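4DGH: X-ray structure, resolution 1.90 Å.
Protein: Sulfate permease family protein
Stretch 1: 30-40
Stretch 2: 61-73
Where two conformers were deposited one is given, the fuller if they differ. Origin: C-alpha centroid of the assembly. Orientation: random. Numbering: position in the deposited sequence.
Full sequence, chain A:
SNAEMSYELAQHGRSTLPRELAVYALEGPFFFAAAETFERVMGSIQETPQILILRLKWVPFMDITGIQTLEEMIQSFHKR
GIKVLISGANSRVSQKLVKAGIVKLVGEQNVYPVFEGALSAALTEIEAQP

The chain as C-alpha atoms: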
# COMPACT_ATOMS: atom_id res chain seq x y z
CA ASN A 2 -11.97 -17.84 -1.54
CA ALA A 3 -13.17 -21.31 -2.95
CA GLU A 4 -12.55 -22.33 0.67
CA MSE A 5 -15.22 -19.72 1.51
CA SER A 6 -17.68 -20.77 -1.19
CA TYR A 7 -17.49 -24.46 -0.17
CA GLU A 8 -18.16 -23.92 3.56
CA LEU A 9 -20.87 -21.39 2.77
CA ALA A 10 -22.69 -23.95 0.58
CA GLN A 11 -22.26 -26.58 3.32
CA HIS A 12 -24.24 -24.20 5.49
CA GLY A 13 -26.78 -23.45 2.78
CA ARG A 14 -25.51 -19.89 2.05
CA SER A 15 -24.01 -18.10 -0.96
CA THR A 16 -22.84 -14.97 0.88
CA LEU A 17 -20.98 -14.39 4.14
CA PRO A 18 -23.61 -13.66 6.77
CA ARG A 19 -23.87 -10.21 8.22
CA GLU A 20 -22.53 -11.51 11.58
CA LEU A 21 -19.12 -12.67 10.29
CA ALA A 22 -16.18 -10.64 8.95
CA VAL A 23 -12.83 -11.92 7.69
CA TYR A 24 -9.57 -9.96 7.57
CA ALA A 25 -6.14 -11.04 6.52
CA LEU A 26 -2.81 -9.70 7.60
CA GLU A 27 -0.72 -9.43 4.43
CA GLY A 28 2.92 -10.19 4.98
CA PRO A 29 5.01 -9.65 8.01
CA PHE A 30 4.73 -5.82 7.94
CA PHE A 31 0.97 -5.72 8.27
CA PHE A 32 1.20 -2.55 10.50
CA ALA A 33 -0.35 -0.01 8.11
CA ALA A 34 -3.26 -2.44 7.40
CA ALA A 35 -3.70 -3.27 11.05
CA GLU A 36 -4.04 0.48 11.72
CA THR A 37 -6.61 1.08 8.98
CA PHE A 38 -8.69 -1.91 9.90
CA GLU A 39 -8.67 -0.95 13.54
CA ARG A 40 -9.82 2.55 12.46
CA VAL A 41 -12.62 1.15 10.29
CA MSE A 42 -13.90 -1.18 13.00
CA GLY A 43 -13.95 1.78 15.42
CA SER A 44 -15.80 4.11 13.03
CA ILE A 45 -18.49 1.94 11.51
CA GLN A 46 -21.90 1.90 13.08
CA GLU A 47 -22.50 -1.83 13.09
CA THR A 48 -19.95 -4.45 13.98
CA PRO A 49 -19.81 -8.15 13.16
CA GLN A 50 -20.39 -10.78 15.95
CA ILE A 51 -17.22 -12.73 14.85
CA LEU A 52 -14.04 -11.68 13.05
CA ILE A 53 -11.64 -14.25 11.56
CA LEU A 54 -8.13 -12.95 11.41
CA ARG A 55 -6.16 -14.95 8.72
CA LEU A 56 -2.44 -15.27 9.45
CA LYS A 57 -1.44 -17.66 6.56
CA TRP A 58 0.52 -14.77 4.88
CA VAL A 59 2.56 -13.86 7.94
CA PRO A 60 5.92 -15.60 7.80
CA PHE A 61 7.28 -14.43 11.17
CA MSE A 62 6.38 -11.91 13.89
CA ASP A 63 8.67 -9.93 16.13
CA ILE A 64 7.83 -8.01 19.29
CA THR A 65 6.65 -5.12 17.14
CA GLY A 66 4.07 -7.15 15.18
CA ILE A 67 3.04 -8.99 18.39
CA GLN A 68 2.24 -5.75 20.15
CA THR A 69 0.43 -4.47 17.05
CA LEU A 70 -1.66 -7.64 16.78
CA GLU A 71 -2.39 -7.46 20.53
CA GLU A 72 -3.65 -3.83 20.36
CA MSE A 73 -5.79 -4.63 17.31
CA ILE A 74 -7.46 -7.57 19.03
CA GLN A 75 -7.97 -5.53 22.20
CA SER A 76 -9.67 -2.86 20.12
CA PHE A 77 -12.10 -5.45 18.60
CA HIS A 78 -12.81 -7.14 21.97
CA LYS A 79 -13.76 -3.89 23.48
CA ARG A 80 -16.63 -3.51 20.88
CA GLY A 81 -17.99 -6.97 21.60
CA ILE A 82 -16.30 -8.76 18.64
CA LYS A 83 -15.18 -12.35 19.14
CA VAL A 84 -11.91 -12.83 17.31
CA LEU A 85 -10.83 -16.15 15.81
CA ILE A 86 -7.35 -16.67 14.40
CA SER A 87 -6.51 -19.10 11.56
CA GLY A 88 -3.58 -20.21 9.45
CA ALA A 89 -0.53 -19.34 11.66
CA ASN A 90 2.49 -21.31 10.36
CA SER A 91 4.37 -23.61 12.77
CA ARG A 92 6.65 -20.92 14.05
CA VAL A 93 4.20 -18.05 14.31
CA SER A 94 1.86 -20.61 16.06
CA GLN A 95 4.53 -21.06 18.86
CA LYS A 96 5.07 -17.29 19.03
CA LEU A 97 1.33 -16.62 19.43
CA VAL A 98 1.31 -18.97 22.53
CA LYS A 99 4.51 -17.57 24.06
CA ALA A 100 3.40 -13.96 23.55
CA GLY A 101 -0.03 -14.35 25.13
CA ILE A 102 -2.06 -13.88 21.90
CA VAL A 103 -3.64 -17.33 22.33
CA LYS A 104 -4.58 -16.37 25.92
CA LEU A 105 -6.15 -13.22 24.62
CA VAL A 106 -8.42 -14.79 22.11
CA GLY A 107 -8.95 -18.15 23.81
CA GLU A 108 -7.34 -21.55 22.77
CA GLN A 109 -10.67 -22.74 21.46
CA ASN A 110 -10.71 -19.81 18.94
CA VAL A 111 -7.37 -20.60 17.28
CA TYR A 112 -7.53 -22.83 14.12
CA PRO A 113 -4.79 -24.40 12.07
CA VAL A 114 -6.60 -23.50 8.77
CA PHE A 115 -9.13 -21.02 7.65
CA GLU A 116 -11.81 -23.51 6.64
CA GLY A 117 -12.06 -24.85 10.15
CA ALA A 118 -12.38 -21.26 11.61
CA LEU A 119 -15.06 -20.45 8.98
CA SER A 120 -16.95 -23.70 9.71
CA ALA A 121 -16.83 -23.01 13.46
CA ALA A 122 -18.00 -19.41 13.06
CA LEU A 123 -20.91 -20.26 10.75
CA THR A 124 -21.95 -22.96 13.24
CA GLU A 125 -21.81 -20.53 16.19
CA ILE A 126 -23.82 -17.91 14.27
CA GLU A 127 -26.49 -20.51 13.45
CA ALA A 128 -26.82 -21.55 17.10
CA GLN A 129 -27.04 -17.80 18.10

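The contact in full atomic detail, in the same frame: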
# COMPACT_ATOMS: atom_id res chain seq x y z
N PHE A 30 4.76 -7.24 7.53
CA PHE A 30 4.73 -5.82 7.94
C PHE A 30 3.30 -5.33 7.71
O PHE A 30 3.00 -4.51 6.79
CB PHE A 30 5.81 -5.02 7.13
CG PHE A 30 7.15 -5.74 7.06
CD1 PHE A 30 7.78 -6.19 8.22
CD2 PHE A 30 7.77 -5.99 5.82
CE1 PHE A 30 9.00 -6.82 8.16
CE2 PHE A 30 8.98 -6.65 5.77
CZ PHE A 30 9.61 -7.05 6.93
N PHE A 31 2.40 -5.92 8.49
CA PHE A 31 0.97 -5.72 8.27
C PHE A 31 0.56 -4.48 9.05
O PHE A 31 -0.59 -4.20 9.12
CB PHE A 31 0.19 -6.94 8.74
CG PHE A 31 0.52 -7.34 10.18
CD1 PHE A 31 -0.09 -6.68 11.26
CD2 PHE A 31 1.47 -8.33 10.45
CE1 PHE A 31 0.20 -7.01 12.58
CE2 PHE A 31 1.77 -8.65 11.77
CZ PHE A 31 1.16 -7.97 12.82
N PHE A 32 1.52 -3.70 9.58
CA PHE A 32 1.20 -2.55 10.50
C PHE A 32 0.25 -1.52 9.89
O PHE A 32 -0.69 -1.08 10.55
CB PHE A 32 2.48 -1.80 11.02
CG PHE A 32 3.63 -2.71 11.36
CD1 PHE A 32 3.61 -3.48 12.53
CD2 PHE A 32 4.71 -2.85 10.49
CE1 PHE A 32 4.65 -4.38 12.82
CE2 PHE A 32 5.75 -3.74 10.78
CZ PHE A 32 5.72 -4.51 11.93
N ALA A 33 0.49 -1.11 8.66
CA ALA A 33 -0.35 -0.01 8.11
C ALA A 33 -1.81 -0.52 7.94
O ALA A 33 -2.76 0.17 8.31
CB ALA A 33 0.22 0.56 6.79
N ALA A 34 -1.95 -1.75 7.45
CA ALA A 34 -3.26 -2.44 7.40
C ALA A 34 -3.92 -2.68 8.74
O ALA A 34 -5.12 -2.50 8.88
CB ALA A 34 -3.08 -3.78 6.72
N ALA A 35 -3.17 -3.11 9.72
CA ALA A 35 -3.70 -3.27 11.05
C ALA A 35 -4.31 -1.93 11.47
O ALA A 35 -5.39 -1.90 12.01
CB ALA A 35 -2.58 -3.66 12.02
N GLU A 36 -3.61 -0.83 11.21
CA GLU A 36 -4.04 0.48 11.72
C GLU A 36 -5.36 0.92 11.05
O GLU A 36 -6.31 1.34 11.71
CB GLU A 36 -2.96 1.54 11.42
CG GLU A 36 -3.10 2.83 12.21
CD GLU A 36 -2.11 3.88 11.73
OE1 GLU A 36 -0.96 3.53 11.33
OE2 GLU A 36 -2.49 5.07 11.75
N THR A 37 -5.41 0.76 9.74
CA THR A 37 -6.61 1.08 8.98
C THR A 37 -7.81 0.25 9.43
O THR A 37 -8.91 0.77 9.66
CB THR A 37 -6.29 0.90 7.49
OG1 THR A 37 -5.17 1.75 7.19
CG2 THR A 37 -7.51 1.30 6.63
N PHE A 38 -7.58 -1.04 9.61
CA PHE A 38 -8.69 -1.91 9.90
C PHE A 38 -9.25 -1.62 11.29
O PHE A 38 -10.46 -1.63 11.51
CB PHE A 38 -8.30 -3.36 9.81
CG PHE A 38 -9.48 -4.23 9.70
CD1 PHE A 38 -10.40 -4.01 8.69
CD2 PHE A 38 -9.78 -5.18 10.64
CE1 PHE A 38 -11.56 -4.77 8.57
CE2 PHE A 38 -10.91 -5.99 10.50
CZ PHE A 38 -11.84 -5.74 9.48
N GLU A 39 -8.34 -1.33 12.21
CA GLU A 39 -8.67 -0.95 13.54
C GLU A 39 -9.50 0.35 13.49
O GLU A 39 -10.54 0.47 14.13
CB GLU A 39 -7.31 -0.76 14.23
CG GLU A 39 -7.35 -0.70 15.73
CD GLU A 39 -5.94 -0.68 16.37
OE1 GLU A 39 -4.97 -1.17 15.74
OE2 GLU A 39 -5.83 -0.17 17.52
N ARG A 40 -9.07 1.31 12.66
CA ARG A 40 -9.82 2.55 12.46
C ARG A 40 -11.20 2.31 11.89
O ARG A 40 -12.15 2.81 12.39
CB ARG A 40 -8.98 3.57 11.67
CG ARG A 40 -9.68 4.90 11.32
CD ARG A 40 -8.69 5.99 10.83
NE ARG A 40 -7.79 5.55 9.74
CZ ARG A 40 -6.49 5.28 9.89
NH1 ARG A 40 -5.92 5.41 11.11
NH2 ARG A 40 -5.76 4.85 8.85
N PHE A 61 6.65 -14.50 9.88
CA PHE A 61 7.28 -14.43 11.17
C PHE A 61 6.67 -13.20 11.85
O PHE A 61 6.02 -12.39 11.18
CB PHE A 61 8.83 -14.30 11.10
CG PHE A 61 9.29 -12.99 10.51
CD1 PHE A 61 9.44 -11.83 11.33
CD2 PHE A 61 9.50 -12.88 9.12
CE1 PHE A 61 9.79 -10.61 10.74
CE2 PHE A 61 9.88 -11.66 8.54
CZ PHE A 61 9.99 -10.52 9.37
N MSE A 62 6.86 -13.09 13.17
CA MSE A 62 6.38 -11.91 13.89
C MSE A 62 7.41 -11.60 14.94
O MSE A 62 7.95 -12.53 15.59
CB MSE A 62 5.14 -12.14 14.70
CG MSE A 62 4.01 -12.45 13.76
SE MSE A 62 2.37 -12.14 14.80
CE MSE A 62 2.37 -10.23 14.90
N ASP A 63 7.80 -10.34 15.05
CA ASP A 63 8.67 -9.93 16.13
C ASP A 63 7.82 -9.23 17.17
O ASP A 63 6.58 -9.10 17.01
CB ASP A 63 9.88 -9.07 15.57
CG ASP A 63 9.45 -7.84 14.79
OD1 ASP A 63 8.44 -7.21 15.17
OD2 ASP A 63 10.13 -7.47 13.77
N ILE A 64 8.50 -8.75 18.23
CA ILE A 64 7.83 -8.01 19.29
C ILE A 64 6.98 -6.86 18.74
O ILE A 64 5.95 -6.50 19.35
CB ILE A 64 8.84 -7.52 20.38
CG1 ILE A 64 8.13 -7.39 21.75
CG2 ILE A 64 9.76 -6.38 19.85
CD1 ILE A 64 9.13 -7.24 22.92
N THR A 65 7.39 -6.24 17.65
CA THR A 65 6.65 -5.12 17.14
C THR A 65 5.32 -5.59 16.51
O THR A 65 4.26 -4.93 16.70
CB THR A 65 7.44 -4.18 16.14
OG1 THR A 65 7.69 -4.89 14.95
CG2 THR A 65 8.83 -3.79 16.68
N GLY A 66 5.33 -6.71 15.78
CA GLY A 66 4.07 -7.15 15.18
C GLY A 66 3.22 -7.80 16.28
O GLY A 66 2.02 -7.75 16.24
N ILE A 67 3.84 -8.44 17.27
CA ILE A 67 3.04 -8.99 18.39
C ILE A 67 2.27 -7.92 19.12
O ILE A 67 1.08 -8.08 19.39
CB ILE A 67 3.95 -9.74 19.39
CG1 ILE A 67 4.30 -11.07 18.68
CG2 ILE A 67 3.20 -9.95 20.73
CD1 ILE A 67 3.17 -12.13 18.66
N GLN A 68 2.92 -6.80 19.41
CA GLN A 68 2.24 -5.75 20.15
C GLN A 68 1.18 -5.06 19.28
O GLN A 68 0.14 -4.65 19.76
CB GLN A 68 3.24 -4.74 20.69
CG GLN A 68 4.01 -5.32 21.87
CD GLN A 68 5.21 -4.47 22.24
OE1 GLN A 68 6.27 -4.56 21.59
NE2 GLN A 68 5.10 -3.66 23.31
N THR A 69 1.44 -4.98 17.98
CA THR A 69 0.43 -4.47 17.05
C THR A 69 -0.79 -5.37 16.99
O THR A 69 -1.94 -4.89 17.01
CB THR A 69 1.10 -4.27 15.67
OG1 THR A 69 2.16 -3.34 15.87
CG2 THR A 69 0.16 -3.64 14.64
N LEU A 70 -0.55 -6.69 16.85
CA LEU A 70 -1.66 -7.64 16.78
C LEU A 70 -2.45 -7.62 18.10
O LEU A 70 -3.68 -7.72 18.10
CB LEU A 70 -1.15 -9.06 16.48
CG LEU A 70 -2.12 -10.20 16.48
CD1 LEU A 70 -3.21 -9.99 15.42
CD2 LEU A 70 -1.48 -11.52 16.13
N GLU A 71 -1.73 -7.59 19.24
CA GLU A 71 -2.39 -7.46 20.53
C GLU A 71 -3.36 -6.25 20.64
O GLU A 71 -4.50 -6.39 21.07
CB GLU A 71 -1.32 -7.43 21.64
CG GLU A 71 -1.98 -7.13 22.97
CD GLU A 71 -1.00 -7.14 24.13
OE1 GLU A 71 0.23 -6.94 23.87
OE2 GLU A 71 -1.48 -7.31 25.30
N GLU A 72 -2.88 -5.08 20.29
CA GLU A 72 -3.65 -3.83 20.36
C GLU A 72 -4.85 -3.92 19.43
O GLU A 72 -5.95 -3.58 19.85
CB GLU A 72 -2.78 -2.62 19.93
CG GLU A 72 -3.56 -1.31 19.90
CD GLU A 72 -2.66 -0.05 19.87
OE1 GLU A 72 -1.64 -0.01 19.12
OE2 GLU A 72 -2.98 0.95 20.60
N MSE A 73 -4.66 -4.43 18.22
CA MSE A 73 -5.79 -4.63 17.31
C MSE A 73 -6.88 -5.53 17.89
O MSE A 73 -8.06 -5.22 17.81
CB MSE A 73 -5.26 -5.25 16.01
CG MSE A 73 -6.27 -4.99 14.91
SE MSE A 73 -5.73 -6.06 13.35
CE MSE A 73 -7.04 -5.68 11.96
O HOH W 1 -2.78 -2.20 16.50

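Helices 32-40 and 64-73 run side by side in nearly the same direction, their axes inclined by 10° and 10.2 Å apart at closest approach. The two stretches bury 574 Å² between them. No direct hydrogen bond crosses the interface; packing of apolar side chains, aided by one bridging water, joins the pair.

The aromatic cluster at the start of stretch 1 supplies the main bumps. Phe31, at the N-cap position, has its CA-to-CB bond sideways to the partner, but with chi1 in the p well its ring reaches across to the opening turns of the second helix. The hollow it enters is lined by Met62, Gly66, Thr69 and Leu70: CZ of Phe31 lies 3.3 Å from CE of Met62, and its CE1 lies 3.9 Å from CG2 of Thr69. Phe32, chi1 m, lays its ring edge against the same helix, with CE1 3.7 Å from CA of Gly66 and CD1 3.6 Å from OG1 of Thr69. Gly66 makes the floor between these two rings. A CB there would sit 3.4 Å from CZ of Phe31, so the absence of a side chain leaves room for the ring. Farther out, Phe30 meets Phe61, CE1 to CZ at 4.0 Å.

The second helix is well anchored where it receives these rings. Asp63 caps its N terminus, OD1 accepting from N of Gly66 at 3.2 Å and, weakly, from N of Thr65 at 2.9 Å. Thr69 turns its hydroxyl back to its own helix, OG1 donating to O of Thr65 at 2.8 Å, while its methyl, CG2, packs 3.8 Å from CB of Ala35. The small side chain of Ala35 points toward the partner and fits between CG2 of Thr69 and SE of Met73.

One turn on, the bump comes from the other side. Met73, a selenomethionine with all three chi angles t, starts sideways, but its extended chain brings its end close to the first helix, and it has more area covered than any other residue here, 105 Å². Its SE lies 4.2 Å from CB of Ala35, and its CE meets the ring edge of Phe38 at CD2, 3.1 Å away, a tight contact.

At the more open margin, Glu39 points toward the second helix. Its OE1 accepts a hydrogen bond from a water at 2.5 Å, and the same water donates to O of Thr69 at 2.9 Å, linking the helices. The nearby Glu72 offers no opposite charge: OE2 of Glu39 and OE2 of Glu72 are 4.3 Å apart.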